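Side-chain contacts in putative metalloprotease II (Bacteroides fragilis, PDB 4ON1), which probably works as an extracellular zinc-dependent endopeptidase of the fragilysin type, a pathogenicity-island protease made with an N-terminal pro-domain: residues 64-69 with 219-224; 162-167 with 356-361; 232-237 with 372-377; 19-24 with 29-34; 117-122 with 154-159. All coordinates share one frame; numbering follows the deposited sequence.

Contact 1. Residues 64-69 with 219-224; sequences VEIEES and DITSQI
E68 and T221 share one polar partner: the hydroxyl oxygen of Y92 is hydrogen-bonded both to E68 OE1 and to T221 OG1, so that strand 64-68 and helix 219-224 are tied together through a third residue. The other carboxylate oxygen of E68, OE2, bonds to S89 OG. E68 gets there by stretching out, with CG anti to the backbone N (chi1 174°), and its side chain crosses that of T221 at about a right angle. What it meets directly is carbon, because OE1 lies 3.7 Å from the methyl CG2 of T221. Two residues earlier in the strand, I66 faces I224, and the two isoleucines pass in opposite directions. I66 CD1 reaches I224 CG2 at 3.8 Å, while I66 CG2 lies 4.2 Å from I224 CD1. The strand and helix axes run nearly antiparallel, at 165°, and are 11.0 Å apart at their closest. Along one edge the strand is backbone-bonded, through E65 and E67, to strand 240-248, and along the other, through I66, to V73 of strand 71-78. The interface is thus an apolar pair flanked by a carboxylate with two hydroxyl partners, which probably favour the ionised form of E68 beside the buried T221.

Contact 2. Residues 162-167 with 356-361; sequences KAIGNN and YSPQVT
The neighbourhood of the zinc site is where N167 and I164 meet Y356 and P358. The loop 356-361 comes shortly after the zinc-binding histidines H334, H338 and H344, and the side chain of Y356 is about 10 Å from the zinc ion. Y356 extends with CG anti to the backbone N (chi1 -180°), which carries its phenol across to N167. The asparagine approaches the ring at its edge: CB lies in the ring plane, 3.6 Å from Y356 CE2, and the amide plane is turned 34° from the ring. N167 ND2 is modelled as donor to Y356 OH at 2.3 Å, too short for the exact geometry to be trusted, so the strength of this bond is doubtful. Y356 OH has a further, weak link to S327 O. Beside the polar pair, I164 sets its CG2 methyl against the proline, 3.6 Å from P358 CB. P358 is held within a type I turn from S357 to V360, where S357 OG accepts from Q359 N (3.1 Å) in an ST turn. Behind the contact, the ring of Y356 meets F298 edge-to-face and lies against H328, while its backbone bonds to G171, on the chain that leads on to the zinc ligand D176. A segment that packs against the loop following the zinc histidines and leads on to an aspartate on the metal is consistent with the aspartate-switch latency of fragilysin-type zymogens, in the metzincin catalytic fold.

Contact 3. Residues 232-237 with 372-377; sequences KFLIDS and RMLECI
Two torsions bring F233 and M373 together: chi1 of 72° sets the phenylalanine ring between its backbone N and carbonyl carbon, and a bend at chi3 (-70°) turns the methionine methyl toward that ring. M373 CE ends 3.6 Å from F233 CZ, approaching obliquely, with SD farther off at 4.2 Å, and the two side chains cross at about a right angle. The ring is steadied from its own segment, since L234 CG sits 3.5 Å above one face near the rim, and it also stacks with W370. L234 itself continues the apolar seam. Its CD2 methyl touches L374 CD2 at 3.7 Å as the leucines slide past in opposite directions, while CD1 looks toward I377 CD1 at a looser 4.3 Å. Where segment 232-237 turns away, S237 OG donates to F233 O over 2.6 Å. M373 and I377 also rest on L340 of helix 331-340, the helix that carries the zinc ligands H334 and H338. This wholly apolar packing joins the short helix 232-235, just ahead of strand 240-248, to helix 367-378 near the chain's end; a C-terminal helix of this kind, following the zinc-binding part of the chain, is a feature of the metzincin catalytic domain.

Contact 4. Residues 19-24 with 29-34; sequences HVLNLR and EDLAGV
V34 lies over one face of the H19 imidazole, its CG1 methyl 3.8 Å from H19 CG. This is a CH-pi contact: CG1 stands 4.1 Å from the ring centroid and 19° off the normal. V34 points CG1 anti to its backbone N (chi1 173°), and its second methyl, CG2, rests against H19 CB at 4.1 Å. Two residues on along the strand, L21 sets both methyls against the helix about one turn before V34, with CD2 3.8 Å from L31 CD1 and CD1 4.0 Å from D30 CB. Strand 19-22 and helix 29-34 run close to antiparallel, at 156°, as expected where helix 28-35 links two neighbouring parallel strands, here 19-22 and 43-49, within the N-terminal fragilysin-type domain. The second shell holds these groups in place. H19 NE2 is hydrogen-bonded to H43 ND1, and the two imidazoles also meet, which helps to set the rotation of the ring that V34 covers. D30 turns its carboxylate back along the chain, OD2 bonding to D27 N. At the end of the strand, N22 OD1 accepts from R24 N over 3.0 Å in an Asx turn that starts the chain toward the helix. Farther out, L21 and L31 both touch I95 of strand 92-99, and V34 touches I45 of strand 43-49.

Contact 5. Residues 117-122 with 154-159; sequences EIANYY and KNIRID
Y122 meets I158 from its first side-chain carbon onward: Y122 CB is 4.0 Å from I158 CD1, and the same methyl then lies 3.6 Å from both Y122 CG and Y122 CD2. Y122 CG stands anti to the carbonyl carbon (chi1 -78°), which brings the ring over I158. I158 CD1 sits above one ring face in a CH-pi contact, 3.8 Å from the centroid and 22° off the normal. At the next ring atom, CE2, the contact passes partly to I158 CG1, at 4.1 Å. Across the ring, Y122 CD1 has I156 CG2 as a more distant neighbour at 4.3 Å. The tip, Y122 OH, leaves the strand behind and is hydrogen-bonded to H218 NE2 and to S326 OG. The opposite face is closed by Y121, whose CD2 lies 3.7 Å above the plane over the ring centre. One helical turn back, A119 CB packs on I156 CD1 at 3.6 Å. Helix 117-122 and strand 154-159 run at only 25° to each other, with strand 138-142 touching Y122, I156 and I158 as well. Carbon packing on both faces holds the ring, while the buried hydroxyl, with two polar partners, is tied through H218 to helix 217-230.

Along the chain, contact 4 closes first; contact 5 follows and lies inside the long loop closed by contact 1, while contact 2 alternates its segments with those of contacts 1 and 3. Contacts 4 and 5, centres 17 Å apart, belong to the N-terminal domain and touch where R24 O probably accepts a hydrogen bond from N155 ND2. Contact 5 leads directly into contact 2, as strand 153-159 runs into helix 160-165. Contact 1 borders contact 5 at D219 and contact 3 at V64 and I235. Contacts 3 and 5 lie 36 Å apart, on opposite sides of the chain's centre. Contacts 1 and 2 join N-terminal segments to the part that holds the zinc site, consistent with a zymogen.

Contact 1. Residues 64-69 with 219-224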
# COMPACT_ATOMS: atom_id res chain seq x y z
N VAL A 64 -11.44 4.55 6.97
CA VAL A 64 -10.96 3.42 6.19
C VAL A 64 -11.19 2.10 6.90
O VAL A 64 -11.05 2.00 8.12
CB VAL A 64 -9.47 3.54 5.83
CG1 VAL A 64 -9.26 4.64 4.80
CG2 VAL A 64 -8.64 3.80 7.07
N GLU A 65 -11.53 1.08 6.12
CA GLU A 65 -11.74 -0.27 6.62
C GLU A 65 -10.95 -1.24 5.75
O GLU A 65 -10.94 -1.13 4.53
CB GLU A 65 -13.25 -0.61 6.60
CG GLU A 65 -13.60 -2.04 6.98
CD GLU A 65 -15.09 -2.34 6.87
OE1 GLU A 65 -15.89 -1.38 6.72
OE2 GLU A 65 -15.47 -3.53 6.92
N ILE A 66 -10.24 -2.16 6.39
CA ILE A 66 -9.48 -3.18 5.68
C ILE A 66 -9.90 -4.57 6.14
O ILE A 66 -9.95 -4.85 7.34
CB ILE A 66 -7.96 -3.03 5.89
CG1 ILE A 66 -7.50 -1.60 5.53
CG2 ILE A 66 -7.20 -4.07 5.07
CD1 ILE A 66 -6.05 -1.33 5.91
N GLU A 67 -10.23 -5.43 5.19
CA GLU A 67 -10.58 -6.81 5.49
C GLU A 67 -9.53 -7.73 4.89
O GLU A 67 -9.29 -7.72 3.69
CB GLU A 67 -11.97 -7.15 4.95
CG GLU A 67 -12.32 -8.62 5.05
CD GLU A 67 -13.48 -8.99 4.15
OE1 GLU A 67 -14.28 -8.10 3.79
OE2 GLU A 67 -13.59 -10.18 3.77
N GLU A 68 -8.90 -8.51 5.77
CA GLU A 68 -7.83 -9.42 5.41
C GLU A 68 -8.10 -10.78 6.07
O GLU A 68 -8.18 -10.86 7.30
CB GLU A 68 -6.48 -8.84 5.85
CG GLU A 68 -5.27 -9.73 5.68
CD GLU A 68 -4.07 -9.19 6.46
OE1 GLU A 68 -3.38 -8.29 5.94
OE2 GLU A 68 -3.84 -9.66 7.60
N SER A 69 -8.27 -11.82 5.27
CA SER A 69 -8.67 -13.13 5.79
C SER A 69 -9.89 -13.03 6.69
O SER A 69 -9.92 -13.61 7.78
CB SER A 69 -7.52 -13.78 6.57
OG SER A 69 -6.38 -13.95 5.74
N ASP A 219 3.10 -6.24 2.84
CA ASP A 219 3.30 -5.39 1.66
C ASP A 219 1.96 -4.86 1.13
O ASP A 219 1.85 -3.69 0.77
CB ASP A 219 4.03 -6.14 0.54
CG ASP A 219 5.53 -6.18 0.75
OD1 ASP A 219 6.07 -5.25 1.39
OD2 ASP A 219 6.17 -7.13 0.26
N ILE A 220 0.96 -5.73 1.08
CA ILE A 220 -0.35 -5.33 0.58
C ILE A 220 -0.92 -4.19 1.41
O ILE A 220 -1.41 -3.19 0.87
CB ILE A 220 -1.33 -6.52 0.58
CG1 ILE A 220 -0.80 -7.61 -0.37
CG2 ILE A 220 -2.72 -6.08 0.14
CD1 ILE A 220 -1.59 -8.91 -0.32
N THR A 221 -0.86 -4.32 2.73
CA THR A 221 -1.43 -3.28 3.59
C THR A 221 -0.51 -2.06 3.65
O THR A 221 -0.98 -0.95 3.89
CB THR A 221 -1.74 -3.81 4.99
OG1 THR A 221 -0.59 -4.49 5.52
CG2 THR A 221 -2.92 -4.80 4.91
N SER A 222 0.79 -2.24 3.41
CA SER A 222 1.67 -1.07 3.25
C SER A 222 1.30 -0.30 1.98
O SER A 222 1.30 0.93 1.99
CB SER A 222 3.14 -1.48 3.19
OG SER A 222 3.58 -2.00 4.43
N GLN A 223 0.98 -1.01 0.90
CA GLN A 223 0.51 -0.34 -0.32
C GLN A 223 -0.80 0.39 -0.08
O GLN A 223 -1.02 1.49 -0.59
CB GLN A 223 0.32 -1.35 -1.46
CG GLN A 223 1.60 -2.04 -1.95
CD GLN A 223 2.35 -1.21 -2.97
OE1 GLN A 223 1.77 -0.33 -3.61
NE2 GLN A 223 3.63 -1.49 -3.15
N ILE A 224 -1.68 -0.24 0.71
CA ILE A 224 -2.98 0.32 1.05
C ILE A 224 -2.85 1.60 1.85
O ILE A 224 -3.60 2.56 1.67
CB ILE A 224 -3.82 -0.68 1.86
CG1 ILE A 224 -4.38 -1.78 0.95
CG2 ILE A 224 -4.95 0.01 2.58
CD1 ILE A 224 -4.98 -2.94 1.74

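Contact 2. Residues 162-167 with 356-361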
# COMPACT_ATOMS: atom_id res chain seq x y z
N LYS A 162 16.84 3.02 0.55
CA LYS A 162 17.96 2.29 -0.05
C LYS A 162 17.49 1.32 -1.12
O LYS A 162 18.05 1.28 -2.22
CB LYS A 162 18.74 1.53 1.03
CG LYS A 162 20.11 2.10 1.34
CD LYS A 162 20.05 3.19 2.39
CE LYS A 162 21.41 3.38 3.05
NZ LYS A 162 21.81 2.16 3.82
N ALA A 163 16.46 0.54 -0.80
CA ALA A 163 15.91 -0.44 -1.72
C ALA A 163 15.44 0.20 -3.03
O ALA A 163 15.66 -0.35 -4.12
CB ALA A 163 14.77 -1.19 -1.08
N ILE A 164 14.80 1.35 -2.92
CA ILE A 164 14.36 2.10 -4.09
C ILE A 164 15.57 2.58 -4.89
O ILE A 164 15.58 2.50 -6.12
CB ILE A 164 13.48 3.30 -3.70
CG1 ILE A 164 12.16 2.84 -3.09
CG2 ILE A 164 13.21 4.18 -4.91
CD1 ILE A 164 11.27 4.00 -2.66
N GLY A 165 16.59 3.07 -4.19
CA GLY A 165 17.78 3.61 -4.85
C GLY A 165 18.55 2.61 -5.69
O GLY A 165 19.31 3.00 -6.58
N ASN A 166 18.37 1.32 -5.41
CA ASN A 166 19.04 0.27 -6.15
C ASN A 166 18.22 -0.27 -7.32
O ASN A 166 18.65 -1.18 -8.04
CB ASN A 166 19.43 -0.88 -5.21
CG ASN A 166 20.68 -0.59 -4.42
OD1 ASN A 166 20.89 0.54 -3.95
ND2 ASN A 166 21.54 -1.59 -4.28
N ASN A 167 17.02 0.28 -7.51
CA ASN A 167 16.15 -0.11 -8.62
C ASN A 167 16.57 0.44 -9.97
O ASN A 167 17.04 1.58 -10.07
CB ASN A 167 14.71 0.33 -8.36
CG ASN A 167 13.98 -0.58 -7.41
OD1 ASN A 167 14.33 -1.75 -7.25
ND2 ASN A 167 12.94 -0.05 -6.78
N TYR A 356 9.92 7.20 -13.15
CA TYR A 356 10.24 6.48 -11.92
C TYR A 356 11.37 7.18 -11.16
O TYR A 356 12.50 7.28 -11.66
CB TYR A 356 10.63 5.04 -12.25
CG TYR A 356 10.99 4.18 -11.05
CD1 TYR A 356 10.29 4.29 -9.85
CD2 TYR A 356 12.00 3.23 -11.14
CE1 TYR A 356 10.61 3.48 -8.76
CE2 TYR A 356 12.33 2.42 -10.05
CZ TYR A 356 11.63 2.56 -8.87
OH TYR A 356 11.94 1.76 -7.79
N SER A 357 11.07 7.69 -9.97
CA SER A 357 12.04 8.44 -9.18
C SER A 357 11.85 8.11 -7.70
O SER A 357 10.75 7.80 -7.28
CB SER A 357 11.91 9.94 -9.44
OG SER A 357 12.28 10.70 -8.30
N PRO A 358 12.94 8.17 -6.92
CA PRO A 358 12.90 7.90 -5.48
C PRO A 358 12.40 9.07 -4.64
O PRO A 358 12.26 8.95 -3.42
CB PRO A 358 14.37 7.60 -5.13
CG PRO A 358 15.09 7.49 -6.45
CD PRO A 358 14.33 8.36 -7.39
N GLN A 359 12.10 10.18 -5.30
CA GLN A 359 11.64 11.38 -4.62
C GLN A 359 10.12 11.38 -4.48
O GLN A 359 9.55 12.21 -3.77
CB GLN A 359 12.11 12.62 -5.37
CG GLN A 359 13.62 12.68 -5.59
CD GLN A 359 14.40 12.74 -4.29
OE1 GLN A 359 13.92 13.27 -3.29
NE2 GLN A 359 15.62 12.21 -4.31
N VAL A 360 9.47 10.45 -5.18
CA VAL A 360 8.02 10.40 -5.20
C VAL A 360 7.45 10.19 -3.80
O VAL A 360 7.96 9.37 -3.03
CB VAL A 360 7.54 9.27 -6.14
CG1 VAL A 360 6.04 9.00 -5.97
CG2 VAL A 360 7.85 9.63 -7.58
N THR A 361 6.40 10.94 -3.47
CA THR A 361 5.68 10.79 -2.21
C THR A 361 4.27 10.32 -2.53
O THR A 361 3.79 10.54 -3.65
CB THR A 361 5.62 12.12 -1.41
OG1 THR A 361 4.75 13.04 -2.09
CG2 THR A 361 7.00 12.73 -1.26

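Contact 3. Residues 232-237 with 372-377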
# COMPACT_ATOMS: atom_id res chain seq x y z
N LYS A 232 -6.52 11.00 1.32
CA LYS A 232 -6.93 11.68 2.55
C LYS A 232 -7.78 12.93 2.29
O LYS A 232 -8.74 13.21 3.01
CB LYS A 232 -5.70 12.08 3.38
CG LYS A 232 -6.06 12.72 4.71
CD LYS A 232 -4.82 13.15 5.50
CE LYS A 232 -4.00 11.96 5.96
NZ LYS A 232 -2.59 12.34 6.25
N PHE A 233 -7.43 13.68 1.25
CA PHE A 233 -8.17 14.91 0.96
C PHE A 233 -9.64 14.65 0.62
O PHE A 233 -10.49 15.51 0.83
CB PHE A 233 -7.49 15.69 -0.17
CG PHE A 233 -7.62 15.06 -1.54
CD1 PHE A 233 -8.50 15.59 -2.48
CD2 PHE A 233 -6.83 13.98 -1.90
CE1 PHE A 233 -8.60 15.03 -3.74
CE2 PHE A 233 -6.94 13.42 -3.16
CZ PHE A 233 -7.82 13.94 -4.08
N LEU A 234 -9.94 13.45 0.13
CA LEU A 234 -11.33 13.08 -0.14
C LEU A 234 -11.99 12.44 1.08
O LEU A 234 -13.22 12.47 1.22
CB LEU A 234 -11.39 12.11 -1.32
CG LEU A 234 -10.95 12.62 -2.70
CD1 LEU A 234 -11.05 11.50 -3.75
CD2 LEU A 234 -11.80 13.79 -3.12
N ILE A 235 -11.18 11.88 1.98
CA ILE A 235 -11.69 11.18 3.16
C ILE A 235 -11.95 12.13 4.33
O ILE A 235 -13.02 12.08 4.95
CB ILE A 235 -10.71 10.08 3.63
CG1 ILE A 235 -10.51 9.03 2.54
CG2 ILE A 235 -11.22 9.43 4.92
CD1 ILE A 235 -9.41 8.01 2.85
N ASP A 236 -10.99 13.00 4.62
CA ASP A 236 -11.13 13.96 5.73
C ASP A 236 -12.25 14.97 5.49
O ASP A 236 -12.86 15.48 6.42
CB ASP A 236 -9.82 14.72 5.96
CG ASP A 236 -8.78 13.89 6.68
OD1 ASP A 236 -9.11 12.77 7.11
OD2 ASP A 236 -7.64 14.38 6.83
N SER A 237 -12.48 15.27 4.22
CA SER A 237 -13.51 16.22 3.84
C SER A 237 -14.89 15.58 3.83
O SER A 237 -15.90 16.25 3.64
CB SER A 237 -13.20 16.81 2.47
OG SER A 237 -13.01 15.76 1.53
N ARG A 372 -9.52 16.85 -11.69
CA ARG A 372 -9.84 15.67 -12.50
C ARG A 372 -10.50 14.58 -11.67
O ARG A 372 -11.45 13.94 -12.11
CB ARG A 372 -8.59 15.12 -13.18
CG ARG A 372 -8.08 16.01 -14.32
CD ARG A 372 -6.70 15.60 -14.83
NE ARG A 372 -6.20 16.55 -15.81
CZ ARG A 372 -4.99 17.10 -15.78
NH1 ARG A 372 -4.12 16.76 -14.84
NH2 ARG A 372 -4.63 17.97 -16.72
N MET A 373 -9.97 14.36 -10.46
CA MET A 373 -10.49 13.31 -9.60
C MET A 373 -11.86 13.68 -9.01
O MET A 373 -12.75 12.83 -8.93
CB MET A 373 -9.50 13.00 -8.48
CG MET A 373 -8.25 12.27 -8.97
SD MET A 373 -7.03 11.99 -7.68
CE MET A 373 -6.43 13.64 -7.38
N LEU A 374 -12.03 14.93 -8.61
CA LEU A 374 -13.32 15.37 -8.09
C LEU A 374 -14.41 15.29 -9.15
O LEU A 374 -15.54 14.88 -8.87
CB LEU A 374 -13.22 16.80 -7.55
CG LEU A 374 -12.45 16.91 -6.23
CD1 LEU A 374 -11.90 18.31 -6.03
CD2 LEU A 374 -13.36 16.52 -5.07
N GLU A 375 -14.09 15.67 -10.37
CA GLU A 375 -15.08 15.63 -11.44
C GLU A 375 -15.41 14.19 -11.82
O GLU A 375 -16.56 13.87 -12.13
CB GLU A 375 -14.62 16.43 -12.65
CG GLU A 375 -14.77 17.93 -12.43
CD GLU A 375 -14.35 18.74 -13.64
OE1 GLU A 375 -13.45 18.29 -14.38
OE2 GLU A 375 -14.93 19.83 -13.86
N CYS A 376 -14.40 13.32 -11.80
CA CYS A 376 -14.59 11.93 -12.16
C CYS A 376 -15.52 11.16 -11.22
O CYS A 376 -16.41 10.44 -11.67
CB CYS A 376 -13.24 11.21 -12.23
SG CYS A 376 -13.41 9.44 -12.61
N ILE A 377 -15.29 11.28 -9.92
CA ILE A 377 -16.04 10.48 -8.95
C ILE A 377 -17.51 10.90 -8.82
O ILE A 377 -18.34 10.11 -8.40
CB ILE A 377 -15.39 10.51 -7.56
CG1 ILE A 377 -15.39 11.93 -6.99
CG2 ILE A 377 -13.97 9.97 -7.62
CD1 ILE A 377 -14.90 12.01 -5.56

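Contact 4. Residues 19-24 with 29-34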
# COMPACT_ATOMS: atom_id res chain seq x y z
N HIS A 19 3.48 4.81 26.24
CA HIS A 19 4.13 3.56 25.85
C HIS A 19 5.62 3.71 25.65
O HIS A 19 6.10 4.79 25.29
CB HIS A 19 3.50 3.00 24.56
CG HIS A 19 2.01 3.03 24.55
ND1 HIS A 19 1.24 2.01 25.06
CD2 HIS A 19 1.14 3.96 24.08
CE1 HIS A 19 -0.04 2.31 24.91
NE2 HIS A 19 -0.13 3.48 24.32
N VAL A 20 6.36 2.62 25.85
CA VAL A 20 7.75 2.53 25.44
C VAL A 20 7.87 1.37 24.47
O VAL A 20 7.11 0.40 24.54
CB VAL A 20 8.72 2.31 26.62
CG1 VAL A 20 8.56 3.38 27.67
CG2 VAL A 20 8.54 0.91 27.22
N LEU A 21 8.83 1.47 23.56
CA LEU A 21 9.02 0.46 22.54
C LEU A 21 10.46 0.47 22.08
O LEU A 21 10.96 1.49 21.59
CB LEU A 21 8.05 0.69 21.37
CG LEU A 21 7.98 -0.36 20.26
CD1 LEU A 21 7.57 -1.72 20.81
CD2 LEU A 21 7.01 0.09 19.18
N ASN A 22 11.14 -0.65 22.26
CA ASN A 22 12.50 -0.82 21.77
C ASN A 22 12.44 -1.46 20.39
O ASN A 22 12.14 -2.64 20.26
CB ASN A 22 13.33 -1.67 22.74
CG ASN A 22 14.79 -1.78 22.34
OD1 ASN A 22 15.13 -1.73 21.15
ND2 ASN A 22 15.67 -1.92 23.32
N LEU A 23 12.72 -0.65 19.37
CA LEU A 23 12.58 -1.07 17.98
C LEU A 23 13.52 -2.22 17.62
O LEU A 23 13.21 -3.02 16.73
CB LEU A 23 12.82 0.12 17.05
CG LEU A 23 11.77 1.24 17.10
CD1 LEU A 23 12.28 2.49 16.42
CD2 LEU A 23 10.48 0.77 16.44
N ARG A 24 14.65 -2.31 18.29
CA ARG A 24 15.59 -3.39 18.01
C ARG A 24 15.13 -4.74 18.57
O ARG A 24 15.32 -5.78 17.93
CB ARG A 24 16.97 -3.06 18.59
CG ARG A 24 17.75 -2.00 17.83
CD ARG A 24 19.13 -2.51 17.44
NE ARG A 24 19.89 -1.50 16.71
CZ ARG A 24 20.94 -0.84 17.21
NH1 ARG A 24 21.37 -1.11 18.43
NH2 ARG A 24 21.56 0.07 16.47
N GLU A 29 4.19 -9.27 19.72
CA GLU A 29 3.41 -8.95 20.91
C GLU A 29 3.76 -7.57 21.49
O GLU A 29 2.89 -6.91 22.05
CB GLU A 29 3.57 -10.03 21.97
CG GLU A 29 2.90 -11.35 21.58
CD GLU A 29 1.39 -11.21 21.37
OE1 GLU A 29 0.83 -11.91 20.50
OE2 GLU A 29 0.75 -10.41 22.09
N ASP A 30 5.01 -7.15 21.36
CA ASP A 30 5.38 -5.80 21.81
C ASP A 30 4.68 -4.71 21.01
O ASP A 30 4.02 -3.83 21.57
CB ASP A 30 6.89 -5.59 21.71
CG ASP A 30 7.67 -6.48 22.65
OD1 ASP A 30 7.22 -6.68 23.80
OD2 ASP A 30 8.74 -6.96 22.24
N LEU A 31 4.83 -4.77 19.69
CA LEU A 31 4.27 -3.74 18.83
C LEU A 31 2.74 -3.79 18.84
O LEU A 31 2.09 -2.75 18.97
CB LEU A 31 4.80 -3.88 17.40
CG LEU A 31 4.27 -2.85 16.41
CD1 LEU A 31 4.35 -1.44 16.99
CD2 LEU A 31 5.03 -2.93 15.10
N ALA A 32 2.18 -4.99 18.74
CA ALA A 32 0.73 -5.15 18.78
C ALA A 32 0.17 -4.75 20.14
O ALA A 32 -0.94 -4.22 20.24
CB ALA A 32 0.33 -6.59 18.44
N GLY A 33 0.95 -4.99 21.19
CA GLY A 33 0.57 -4.60 22.54
C GLY A 33 0.36 -3.10 22.64
O GLY A 33 -0.52 -2.62 23.36
N VAL A 34 1.19 -2.35 21.92
CA VAL A 34 1.05 -0.90 21.86
C VAL A 34 -0.10 -0.48 20.94
O VAL A 34 -1.01 0.26 21.36
CB VAL A 34 2.36 -0.24 21.37
CG1 VAL A 34 2.17 1.25 21.14
CG2 VAL A 34 3.50 -0.50 22.35

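Contact 5. Residues 117-122 with 154-159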
# COMPACT_ATOMS: atom_id res chain seq x y z
N GLU A 117 10.08 -17.12 7.12
CA GLU A 117 9.86 -17.10 5.68
C GLU A 117 9.97 -15.68 5.13
O GLU A 117 10.55 -15.46 4.07
CB GLU A 117 8.50 -17.71 5.34
CG GLU A 117 8.44 -19.22 5.60
CD GLU A 117 7.02 -19.76 5.58
OE1 GLU A 117 6.84 -20.95 5.94
OE2 GLU A 117 6.08 -19.01 5.21
N ILE A 118 9.41 -14.72 5.86
CA ILE A 118 9.48 -13.33 5.43
C ILE A 118 10.93 -12.84 5.41
O ILE A 118 11.36 -12.19 4.46
CB ILE A 118 8.65 -12.41 6.34
CG1 ILE A 118 7.16 -12.77 6.26
CG2 ILE A 118 8.84 -10.95 5.93
CD1 ILE A 118 6.56 -12.60 4.86
N ALA A 119 11.68 -13.17 6.45
CA ALA A 119 13.08 -12.76 6.52
C ALA A 119 13.90 -13.36 5.38
O ALA A 119 14.77 -12.69 4.81
CB ALA A 119 13.68 -13.16 7.85
N ASN A 120 13.62 -14.61 5.03
CA ASN A 120 14.30 -15.27 3.91
C ASN A 120 14.02 -14.56 2.60
O ASN A 120 14.91 -14.42 1.75
CB ASN A 120 13.89 -16.74 3.79
CG ASN A 120 14.30 -17.58 4.99
OD1 ASN A 120 15.27 -17.27 5.68
ND2 ASN A 120 13.57 -18.67 5.22
N TYR A 121 12.77 -14.13 2.42
CA TYR A 121 12.41 -13.37 1.23
C TYR A 121 13.33 -12.15 1.09
O TYR A 121 13.93 -11.93 0.04
CB TYR A 121 10.94 -12.93 1.28
CG TYR A 121 10.60 -11.87 0.25
CD1 TYR A 121 10.13 -12.23 -1.01
CD2 TYR A 121 10.79 -10.52 0.51
CE1 TYR A 121 9.83 -11.27 -1.96
CE2 TYR A 121 10.50 -9.55 -0.43
CZ TYR A 121 10.02 -9.94 -1.67
OH TYR A 121 9.73 -8.98 -2.60
N TYR A 122 13.44 -11.37 2.15
CA TYR A 122 14.23 -10.14 2.09
C TYR A 122 15.72 -10.40 1.98
O TYR A 122 16.45 -9.63 1.37
CB TYR A 122 13.94 -9.26 3.31
CG TYR A 122 12.64 -8.52 3.19
CD1 TYR A 122 11.55 -8.86 3.96
CD2 TYR A 122 12.50 -7.49 2.26
CE1 TYR A 122 10.34 -8.19 3.84
CE2 TYR A 122 11.30 -6.81 2.13
CZ TYR A 122 10.22 -7.17 2.92
OH TYR A 122 9.03 -6.49 2.80
N LYS A 154 13.13 -11.76 15.70
CA LYS A 154 12.17 -10.91 16.40
C LYS A 154 11.44 -9.97 15.44
O LYS A 154 10.21 -9.87 15.45
CB LYS A 154 12.90 -10.08 17.47
CG LYS A 154 13.77 -10.90 18.43
CD LYS A 154 13.07 -11.19 19.73
CE LYS A 154 13.58 -10.28 20.83
NZ LYS A 154 12.69 -10.30 22.02
N ASN A 155 12.23 -9.27 14.63
CA ASN A 155 11.72 -8.32 13.66
C ASN A 155 12.64 -8.17 12.47
O ASN A 155 13.79 -8.61 12.49
CB ASN A 155 11.51 -6.96 14.31
CG ASN A 155 12.81 -6.37 14.82
OD1 ASN A 155 13.61 -5.84 14.05
ND2 ASN A 155 13.02 -6.46 16.14
N ILE A 156 12.14 -7.50 11.44
CA ILE A 156 12.90 -7.19 10.24
C ILE A 156 12.86 -5.68 10.05
O ILE A 156 11.81 -5.06 10.16
CB ILE A 156 12.32 -7.87 8.99
CG1 ILE A 156 12.31 -9.38 9.15
CG2 ILE A 156 13.13 -7.51 7.78
CD1 ILE A 156 13.65 -9.94 9.50
N ARG A 157 14.02 -5.09 9.77
CA ARG A 157 14.14 -3.66 9.51
C ARG A 157 14.63 -3.44 8.08
O ARG A 157 15.74 -3.83 7.74
CB ARG A 157 15.12 -3.03 10.52
CG ARG A 157 15.33 -1.54 10.39
CD ARG A 157 16.56 -1.15 11.18
NE ARG A 157 16.67 0.28 11.40
CZ ARG A 157 17.22 1.13 10.54
NH1 ARG A 157 17.71 0.69 9.39
NH2 ARG A 157 17.29 2.42 10.84
N ILE A 158 13.78 -2.84 7.26
CA ILE A 158 14.09 -2.64 5.85
C ILE A 158 14.25 -1.16 5.53
O ILE A 158 13.37 -0.36 5.85
CB ILE A 158 12.99 -3.20 4.93
CG1 ILE A 158 12.66 -4.64 5.31
CG2 ILE A 158 13.43 -3.12 3.47
CD1 ILE A 158 13.78 -5.60 4.98
N ASP A 159 15.36 -0.79 4.90
CA ASP A 159 15.52 0.58 4.44
C ASP A 159 14.88 0.73 3.06
O ASP A 159 15.47 0.33 2.06
CB ASP A 159 17.00 0.97 4.41
CG ASP A 159 17.21 2.47 4.31
OD1 ASP A 159 18.17 2.97 4.95
OD2 ASP A 159 16.44 3.15 3.60